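Local coordinates for putative transcriptional regulator, IclR family (Arthrobacter aurescens, PDB 3OBF), which probably regulates transcription as a DNA-binding regulator of the IclR family, this chain being its C-terminal, GAF-like effector domain, at residues V8-L13 against C36-P41; A25-N30 against S138-A143; V124-Y129 against E158-A163. All coordinates share one frame; numbering follows the deposited sequence.

Contact 1 of 3, residues V8-L13 against C36-P41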
loop_
_atom_site.group_PDB
_atom_site.type_symbol
_atom_site.label_atom_id
_atom_site.label_comp_id
_atom_site.label_asym_id
_atom_site.label_seq_id
_atom_site.Cartn_x
_atom_site.Cartn_y
_atom_site.Cartn_z
ATOM N N VAL A 8 15.963 -6.182 3.558
ATOM C CA VAL A 8 15.811 -5.299 4.692
ATOM C C VAL A 8 14.392 -5.407 5.245
ATOM O O VAL A 8 14.177 -5.295 6.446
ATOM C CB VAL A 8 16.136 -3.846 4.281
ATOM C CG1 VAL A 8 15.484 -2.865 5.225
ATOM C CG2 VAL A 8 17.643 -3.644 4.228
ATOM N N ALA A 9 13.425 -5.659 4.368
ATOM C CA ALA A 9 12.047 -5.658 4.778
ATOM C C ALA A 9 11.668 -6.904 5.528
ATOM O O ALA A 9 10.788 -6.837 6.390
ATOM C CB ALA A 9 11.061 -5.441 3.583
ATOM N N TYR A 10 12.268 -8.046 5.186
ATOM C CA TYR A 10 11.775 -9.295 5.759
ATOM C C TYR A 10 11.625 -9.320 7.312
ATOM O O TYR A 10 10.559 -9.685 7.797
ATOM C CB TYR A 10 12.531 -10.532 5.256
ATOM C CG TYR A 10 11.940 -11.770 5.877
ATOM C CD1 TYR A 10 10.845 -12.394 5.299
ATOM C CD2 TYR A 10 12.436 -12.286 7.090
ATOM C CE1 TYR A 10 10.262 -13.525 5.877
ATOM C CE2 TYR A 10 11.845 -13.425 7.676
ATOM C CZ TYR A 10 10.756 -14.014 7.056
ATOM O OH TYR A 10 10.166 -15.110 7.600
ATOM N N PRO A 11 12.689 -8.935 8.081
ATOM C CA PRO A 11 12.550 -8.968 9.546
ATOM C C PRO A 11 11.501 -7.988 10.031
ATOM O O PRO A 11 10.880 -8.209 11.094
ATOM C CB PRO A 11 13.906 -8.483 10.071
ATOM C CG PRO A 11 14.851 -8.550 8.909
ATOM C CD PRO A 11 14.024 -8.488 7.653
ATOM N N VAL A 12 11.347 -6.889 9.289
ATOM C CA VAL A 12 10.435 -5.841 9.703
ATOM C C VAL A 12 8.981 -6.331 9.444
ATOM O O VAL A 12 8.092 -6.105 10.254
ATOM C CB VAL A 12 10.745 -4.498 8.981
ATOM C CG1 VAL A 12 9.655 -3.467 9.240
ATOM C CG2 VAL A 12 12.106 -3.925 9.408
ATOM N N LEU A 13 8.759 -7.037 8.348
ATOM C CA LEU A 13 7.394 -7.590 8.081
ATOM C C LEU A 13 7.058 -8.666 9.097
ATOM O O LEU A 13 5.930 -8.738 9.549
ATOM C CB LEU A 13 7.258 -8.188 6.673
ATOM C CG LEU A 13 7.488 -7.337 5.427
ATOM C CD1 LEU A 13 7.506 -8.248 4.187
ATOM C CD2 LEU A 13 6.434 -6.196 5.274
ATOM N N CYS A 36 2.822 -8.027 -4.992
ATOM C CA CYS A 36 3.359 -8.526 -3.742
ATOM C C CYS A 36 4.636 -9.370 -3.984
ATOM O O CYS A 36 4.610 -10.375 -4.700
ATOM C CB CYS A 36 2.307 -9.301 -2.957
ATOM S SG CYS A 36 3.045 -10.024 -1.464
ATOM N N VAL A 37 5.756 -8.934 -3.424
ATOM C CA VAL A 37 7.016 -9.655 -3.662
ATOM C C VAL A 37 7.564 -10.325 -2.393
ATOM O O VAL A 37 8.517 -11.086 -2.475
ATOM C CB VAL A 37 8.115 -8.741 -4.244
ATOM C CG1 VAL A 37 7.690 -8.189 -5.588
ATOM C CG2 VAL A 37 8.543 -7.624 -3.232
ATOM N N GLU A 38 6.979 -10.010 -1.234
ATOM C CA GLU A 38 7.379 -10.604 0.030
ATOM C C GLU A 38 6.244 -10.402 1.028
ATOM O O GLU A 38 5.723 -9.289 1.159
ATOM C CB GLU A 38 8.658 -9.941 0.559
ATOM C CG GLU A 38 9.402 -10.752 1.608
ATOM C CD GLU A 38 10.836 -10.242 1.791
ATOM O OE1 GLU A 38 11.762 -11.025 1.480
ATOM O OE2 GLU A 38 11.032 -9.069 2.225
ATOM N N GLN A 39 5.862 -11.462 1.735
ATOM C CA GLN A 39 4.774 -11.358 2.694
ATOM C C GLN A 39 4.850 -12.382 3.839
ATOM O O GLN A 39 5.461 -13.449 3.698
ATOM C CB GLN A 39 3.416 -11.420 1.957
ATOM C CG GLN A 39 3.055 -12.805 1.412
ATOM C CD GLN A 39 2.095 -13.545 2.329
ATOM O OE1 GLN A 39 2.517 -14.400 3.096
ATOM N NE2 GLN A 39 0.799 -13.206 2.262
ATOM N N ILE A 40 4.236 -12.033 4.968
ATOM C CA ILE A 40 4.128 -12.904 6.141
ATOM C C ILE A 40 2.643 -13.111 6.350
ATOM O O ILE A 40 1.907 -12.148 6.440
ATOM C CB ILE A 40 4.633 -12.221 7.422
ATOM C CG1 ILE A 40 5.958 -11.480 7.203
ATOM C CG2 ILE A 40 4.702 -13.267 8.640
ATOM C CD1 ILE A 40 7.129 -12.426 7.010
ATOM N N PRO A 41 2.177 -14.356 6.462
ATOM C CA PRO A 41 0.714 -14.498 6.620
ATOM C C PRO A 41 0.213 -14.200 8.059
ATOM O O PRO A 41 0.948 -14.422 9.032
ATOM C CB PRO A 41 0.459 -15.986 6.270
ATOM C CG PRO A 41 1.742 -16.698 6.765
ATOM C CD PRO A 41 2.863 -15.656 6.326
#
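The phenol ring of Tyr10 overlaps the tip of Ile40, whose CD1 comes to 3.5 Å from Tyr10 CE1, the two side chains crossing at about a right angle. Here the N-terminal helix 3-20 of the GAF-like domain runs along strand 34-40 of the antiparallel sheet, the short segments nearly parallel in chain direction, 21° apart, with axes 8.5 Å from each other. Glu38 and Ile40 both point to the helix and touch it, while Gln39 between them turns away and is hydrogen-bonded through NE2 to Ala50 O. Just before this alternation, Val37 and Glu38 together face Leu26 of strand 24-29, a classic beta bulge. Tyr10 leaves the helix with CG anti to its backbone N, which sets the ring with its edge to the Glu38 carboxylate. The extended Glu38 chain brings its carboxylate carbon close to the ring plane, and the carboxylate itself is turned 75° to the ring. Its OE2 lies 3.7 Å from Tyr10 CB and 3.9 Å from Ala9 CB; although it also approaches Tyr10 N, the angle there is too poor for a hydrogen bond. Nearer the strand, Glu38 CG lies 4.1 Å from Leu13 CD1. Glu38 also touches Arg6, one helical turn before Tyr10. An alanine in place of Glu38 would remove CG and the carboxylate, and would probably strip Tyr10 of the neighbour along its edge and loosen the cover over Leu13. Deeper in, Leu13 meets the same Ile40 branch one carbon nearer the backbone: its CB lies 3.6 Å from Ile40 CG1, and its CD1 ends 3.7 Å from the carbonyl oxygen Glu38 O.

Contact 2 of 3, residues A25-N30 against S138-A143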
loop_
_atom_site.group_PDB
_atom_site.type_symbol
_atom_site.label_atom_id
_atom_site.label_comp_id
_atom_site.label_asym_id
_atom_site.label_seq_id
_atom_site.Cartn_x
_atom_site.Cartn_y
_atom_site.Cartn_z
ATOM N N ALA A 25 3.023 -7.232 3.938
ATOM C CA ALA A 25 3.513 -7.495 2.595
ATOM C C ALA A 25 4.347 -6.345 2.104
ATOM O O ALA A 25 4.069 -5.198 2.428
ATOM C CB ALA A 25 2.355 -7.718 1.643
ATOM N N LEU A 26 5.362 -6.659 1.308
ATOM C CA LEU A 26 6.130 -5.671 0.629
ATOM C C LEU A 26 5.648 -5.662 -0.830
ATOM O O LEU A 26 5.670 -6.694 -1.519
ATOM C CB LEU A 26 7.630 -6.008 0.701
ATOM C CG LEU A 26 8.593 -4.978 0.054
ATOM C CD1 LEU A 26 8.717 -3.724 0.946
ATOM C CD2 LEU A 26 9.996 -5.555 -0.213
HETATM N N MSE A 27 5.215 -4.483 -1.284
HETATM C CA MSE A 27 4.737 -4.301 -2.641
HETATM C C MSE A 27 5.767 -3.523 -3.478
HETATM O O MSE A 27 6.482 -2.640 -2.963
HETATM C CB MSE A 27 3.408 -3.544 -2.646
HETATM C CG MSE A 27 2.450 -3.956 -1.572
HETATM SE SE MSE A 27 1.934 -5.861 -1.718
HETATM C CE MSE A 27 0.786 -5.742 -3.267
ATOM N N VAL A 28 5.831 -3.867 -4.765
ATOM C CA VAL A 28 6.553 -3.063 -5.751
ATOM C C VAL A 28 5.629 -2.636 -6.902
ATOM O O VAL A 28 4.596 -3.256 -7.153
ATOM C CB VAL A 28 7.822 -3.746 -6.301
ATOM C CG1 VAL A 28 8.827 -4.026 -5.160
ATOM C CG2 VAL A 28 7.448 -5.020 -7.106
ATOM N N TRP A 29 6.038 -1.567 -7.587
ATOM C CA TRP A 29 5.251 -0.932 -8.627
ATOM C C TRP A 29 5.916 -1.225 -9.946
ATOM O O TRP A 29 7.131 -1.022 -10.074
ATOM C CB TRP A 29 5.289 0.572 -8.378
ATOM C CG TRP A 29 4.412 1.415 -9.268
ATOM C CD1 TRP A 29 4.815 2.462 -10.064
ATOM C CD2 TRP A 29 2.993 1.316 -9.423
ATOM N NE1 TRP A 29 3.730 3.006 -10.716
ATOM C CE2 TRP A 29 2.601 2.317 -10.344
ATOM C CE3 TRP A 29 2.014 0.475 -8.883
ATOM C CZ2 TRP A 29 1.277 2.506 -10.719
ATOM C CZ3 TRP A 29 0.691 0.671 -9.257
ATOM C CH2 TRP A 29 0.335 1.680 -10.158
ATOM N N ASN A 30 5.164 -1.717 -10.914
ATOM C CA ASN A 30 5.684 -1.815 -12.292
ATOM C C ASN A 30 5.151 -0.752 -13.260
ATOM O O ASN A 30 5.371 -0.834 -14.479
ATOM C CB ASN A 30 5.476 -3.220 -12.884
ATOM C CG ASN A 30 4.030 -3.591 -13.011
ATOM O OD1 ASN A 30 3.157 -2.740 -12.965
ATOM N ND2 ASN A 30 3.762 -4.876 -13.198
ATOM N N SER A 138 6.284 -0.292 -1.169
ATOM C CA SER A 138 5.445 0.067 -0.068
ATOM C C SER A 138 5.145 -1.113 0.821
ATOM O O SER A 138 5.215 -2.256 0.395
ATOM C CB SER A 138 4.179 0.770 -0.552
ATOM O OG SER A 138 3.156 -0.114 -0.791
ATOM N N VAL A 139 4.835 -0.831 2.080
ATOM C CA VAL A 139 4.387 -1.881 2.991
ATOM C C VAL A 139 2.852 -1.892 3.034
ATOM O O VAL A 139 2.232 -0.826 3.144
ATOM C CB VAL A 139 4.974 -1.650 4.389
ATOM C CG1 VAL A 139 4.382 -2.695 5.425
ATOM C CG2 VAL A 139 6.535 -1.695 4.320
ATOM N N LEU A 140 2.260 -3.083 2.916
ATOM C CA LEU A 140 0.817 -3.262 2.924
ATOM C C LEU A 140 0.395 -4.152 4.109
ATOM O O LEU A 140 1.034 -5.173 4.381
ATOM C CB LEU A 140 0.358 -3.897 1.598
ATOM C CG LEU A 140 -1.079 -4.460 1.431
ATOM C CD1 LEU A 140 -2.127 -3.351 1.498
ATOM C CD2 LEU A 140 -1.259 -5.326 0.122
ATOM N N ILE A 141 -0.671 -3.741 4.808
ATOM C CA ILE A 141 -1.351 -4.599 5.748
ATOM C C ILE A 141 -2.756 -4.813 5.194
ATOM O O ILE A 141 -3.604 -3.910 5.270
ATOM C CB ILE A 141 -1.426 -4.018 7.212
ATOM C CG1 ILE A 141 -0.025 -3.695 7.783
ATOM C CG2 ILE A 141 -2.173 -5.029 8.137
ATOM C CD1 ILE A 141 -0.060 -3.004 9.177
ATOM N N PRO A 142 -3.006 -5.986 4.592
ATOM C CA PRO A 142 -4.399 -6.324 4.256
ATOM C C PRO A 142 -5.066 -7.097 5.398
ATOM O O PRO A 142 -4.385 -7.806 6.117
ATOM C CB PRO A 142 -4.238 -7.213 3.039
ATOM C CG PRO A 142 -2.825 -7.973 3.315
ATOM C CD PRO A 142 -2.055 -7.067 4.250
ATOM N N ALA A 143 -6.374 -6.965 5.578
ATOM C CA ALA A 143 -7.090 -7.674 6.652
ATOM C C ALA A 143 -8.578 -7.903 6.271
ATOM O O ALA A 143 -9.118 -7.176 5.421
ATOM C CB ALA A 143 -6.976 -6.899 7.966
#
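The flat groups of this contact are peptide planes, which meet through N-H and C=O groups across the strands, while side chains occupy the two faces: Ala25, Met27, Ser138 and Leu140 on one, Leu26 and Val139 on the other. Antiparallel pairing makes Ala25-Leu140 and Met27-Ser138 hydrogen-bonded pairs, with Leu26-Val139 a non-hydrogen-bonded pair between them. Leu140 N reaches Ala25 O at 2.8 Å, in the carbonyl plane, and Ala25 N returns a more bent bond to Leu140 O at 2.9 Å. The straightest is Met27 N to Ser138 O, 2.8 Å and 178° at the hydrogen, nearly along the C=O axis. Its partner, Ser138 N to Met27 O, is longer at 3.0 Å, with the donor 27° above the carbonyl plane. Met27, present as selenomethionine, is bent at chi2 and chi3, so that it bends over Leu140, diagonally across the pairing: SE rests 3.7 Å from Leu140 CD2, and CG 3.8 Å from Leu140 CB. On this face helix 62-69 covers Met27 and Ser138 through Ser63, Val66 and Phe67, whereas helix 3-20 packs on Leu26 and Val139 from the opposite face. Strands 24-29 and 135-144 are thus joined at the middle of the GAF-like sheet. Ser138 OG lies 3.9 Å from Met27 CB and has no polar partner anywhere in the model, which implies that the polar grip here comes from the main chain, while the side chains contribute mainly van der Waals contact.

Contact 3 of 3, residues V124-Y129 against E158-A163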
loop_
_atom_site.group_PDB
_atom_site.type_symbol
_atom_site.label_atom_id
_atom_site.label_comp_id
_atom_site.label_asym_id
_atom_site.label_seq_id
_atom_site.Cartn_x
_atom_site.Cartn_y
_atom_site.Cartn_z
ATOM N N VAL A 124 -4.294 -0.963 4.594
ATOM C CA VAL A 124 -3.524 0.255 4.692
ATOM C C VAL A 124 -2.149 0.001 4.082
ATOM O O VAL A 124 -1.640 -1.095 4.171
ATOM C CB VAL A 124 -3.348 0.736 6.165
ATOM C CG1 VAL A 124 -4.706 1.188 6.789
ATOM C CG2 VAL A 124 -2.655 -0.352 7.019
ATOM N N ALA A 125 -1.545 1.019 3.485
ATOM C CA ALA A 125 -0.220 0.889 2.889
ATOM C C ALA A 125 0.582 2.193 3.062
ATOM O O ALA A 125 -0.004 3.288 3.065
ATOM C CB ALA A 125 -0.343 0.524 1.419
ATOM N N SER A 126 1.893 2.060 3.121
ATOM C CA SER A 126 2.815 3.188 3.330
ATOM C C SER A 126 4.037 3.095 2.409
ATOM O O SER A 126 4.449 1.997 2.065
ATOM C CB SER A 126 3.299 3.220 4.784
ATOM O OG SER A 126 2.182 3.413 5.648
ATOM N N PRO A 127 4.616 4.247 2.006
ATOM C CA PRO A 127 5.705 4.222 1.023
ATOM C C PRO A 127 7.068 3.965 1.678
ATOM O O PRO A 127 7.259 4.286 2.840
ATOM C CB PRO A 127 5.636 5.618 0.371
ATOM C CG PRO A 127 5.025 6.513 1.500
ATOM C CD PRO A 127 4.106 5.615 2.273
ATOM N N VAL A 128 7.983 3.354 0.925
ATOM C CA VAL A 128 9.340 3.096 1.357
ATOM C C VAL A 128 10.176 3.887 0.389
ATOM O O VAL A 128 9.887 3.869 -0.806
ATOM C CB VAL A 128 9.673 1.583 1.235
ATOM C CG1 VAL A 128 11.188 1.327 1.417
ATOM C CG2 VAL A 128 8.871 0.788 2.259
ATOM N N TYR A 129 11.176 4.608 0.892
ATOM C CA TYR A 129 12.069 5.414 0.041
ATOM C C TYR A 129 13.522 4.955 0.094
ATOM O O TYR A 129 13.972 4.443 1.122
ATOM C CB TYR A 129 12.028 6.903 0.438
ATOM C CG TYR A 129 10.665 7.500 0.333
ATOM C CD1 TYR A 129 10.206 8.013 -0.865
ATOM C CD2 TYR A 129 9.838 7.563 1.445
ATOM C CE1 TYR A 129 8.917 8.577 -0.958
ATOM C CE2 TYR A 129 8.581 8.129 1.372
ATOM C CZ TYR A 129 8.128 8.627 0.168
ATOM O OH TYR A 129 6.868 9.157 0.107
ATOM N N GLU A 158 -1.023 3.330 11.383
ATOM C CA GLU A 158 0.121 3.840 12.140
ATOM C C GLU A 158 1.206 2.777 12.213
ATOM O O GLU A 158 2.392 3.072 12.042
ATOM C CB GLU A 158 -0.303 4.248 13.559
ATOM C CG GLU A 158 0.848 4.686 14.465
ATOM C CD GLU A 158 0.360 5.214 15.823
ATOM O OE1 GLU A 158 -0.840 5.555 15.936
ATOM O OE2 GLU A 158 1.174 5.302 16.770
ATOM N N ALA A 159 0.797 1.538 12.468
ATOM C CA ALA A 159 1.743 0.430 12.509
ATOM C C ALA A 159 2.431 0.287 11.143
ATOM O O ALA A 159 3.651 0.108 11.061
ATOM C CB ALA A 159 1.029 -0.869 12.890
ATOM N N CYS A 160 1.636 0.416 10.082
ATOM C CA CYS A 160 2.134 0.252 8.729
ATOM C C CYS A 160 3.158 1.335 8.425
ATOM O O CYS A 160 4.206 1.070 7.871
ATOM C CB CYS A 160 0.972 0.314 7.746
ATOM S SG CYS A 160 1.390 -0.106 6.099
ATOM N N ALA A 161 2.834 2.563 8.806
ATOM C CA ALA A 161 3.686 3.691 8.542
ATOM C C ALA A 161 4.987 3.542 9.350
ATOM O O ALA A 161 6.079 3.855 8.831
ATOM C CB ALA A 161 2.965 4.971 8.914
ATOM N N ALA A 162 4.876 3.048 10.588
ATOM C CA ALA A 162 6.069 2.853 11.411
ATOM C C ALA A 162 6.979 1.811 10.796
ATOM O O ALA A 162 8.174 2.027 10.723
ATOM C CB ALA A 162 5.711 2.490 12.882
ATOM N N ALA A 163 6.411 0.702 10.308
ATOM C CA ALA A 163 7.178 -0.349 9.643
ATOM C C ALA A 163 7.824 0.152 8.349
ATOM O O ALA A 163 9.018 -0.108 8.107
ATOM C CB ALA A 163 6.298 -1.585 9.360
#
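Strand 124-129 and helix 158-163 run in nearly the same direction, 19° apart, with axes approaching to 7.2 Å and the CA atoms of Ser126 and Ala161 only 5.3 Å from each other. The close approach is consistent with the small side chains of Ser126, Cys160 and Ala161. Cys160 points its side chain at the strand and, with SG anti to its backbone N (chi1 -171°), lays the sulfur beside the main chain from Val124 to Ser126. SG lies 3.7 Å from Val124 O and, at the same distance, from Ala125 CA, and it packs closer still, at 3.2 Å, on Val139 O of the adjoining strand. At one end of the cysteine, Val124 brings CG2 to 3.8 Å from Cys160 CB; this methyl occupies the crowded position between its own backbone N and carbonyl carbon, and it is the branch that does the touching. At the other end stands Ser126, whose OG is 3.6 Å from Cys160 SG. The hydroxyl, set anti to its own carbonyl carbon, presses on the helix backbone and comes within 3.3 Å of Ala161 CA. Ala161 N is close as well, but badly angled for a hydrogen bond. The polar need of this buried oxygen is instead met by Gly109 O in the loop before strand 111-114, which fixes the hydroxyl beside the helix. Ala161 CB adds a lighter touch on the same oxygen, and Trp110 packs on Val124, Ser126 and Ala161 together. Ala125, alternating with these residues, turns to the opposite face, where it meets Ser62 and Val66 of helix 62-69. Helix packing on one face of an antiparallel sheet, as here, is consistent with the GAF-like fold of the C-terminal domain of IclR regulators.

How the contacts relate
All three contacts belong to one domain and one antiparallel sheet, in which strands 34-40, 24-29, 135-144 and 121-129 lie side by side. Centres are 9 Å apart for contacts 1 and 2 and for contacts 2 and 3, and 12 Å for contacts 1 and 3. Contact 2 is the bridge: its strands bond to those of the other two, through Leu26 with Val37 and Glu38, and through Val139 with Ser126. Along the chain, contact 2 interleaves with each neighbour, whereas contact 1 closes before contact 3 opens. Helices 3-20 and 150-170 touch at Val12 and Ala163, packing side by side on one sheet face, which makes the three contacts parts of one compact domain.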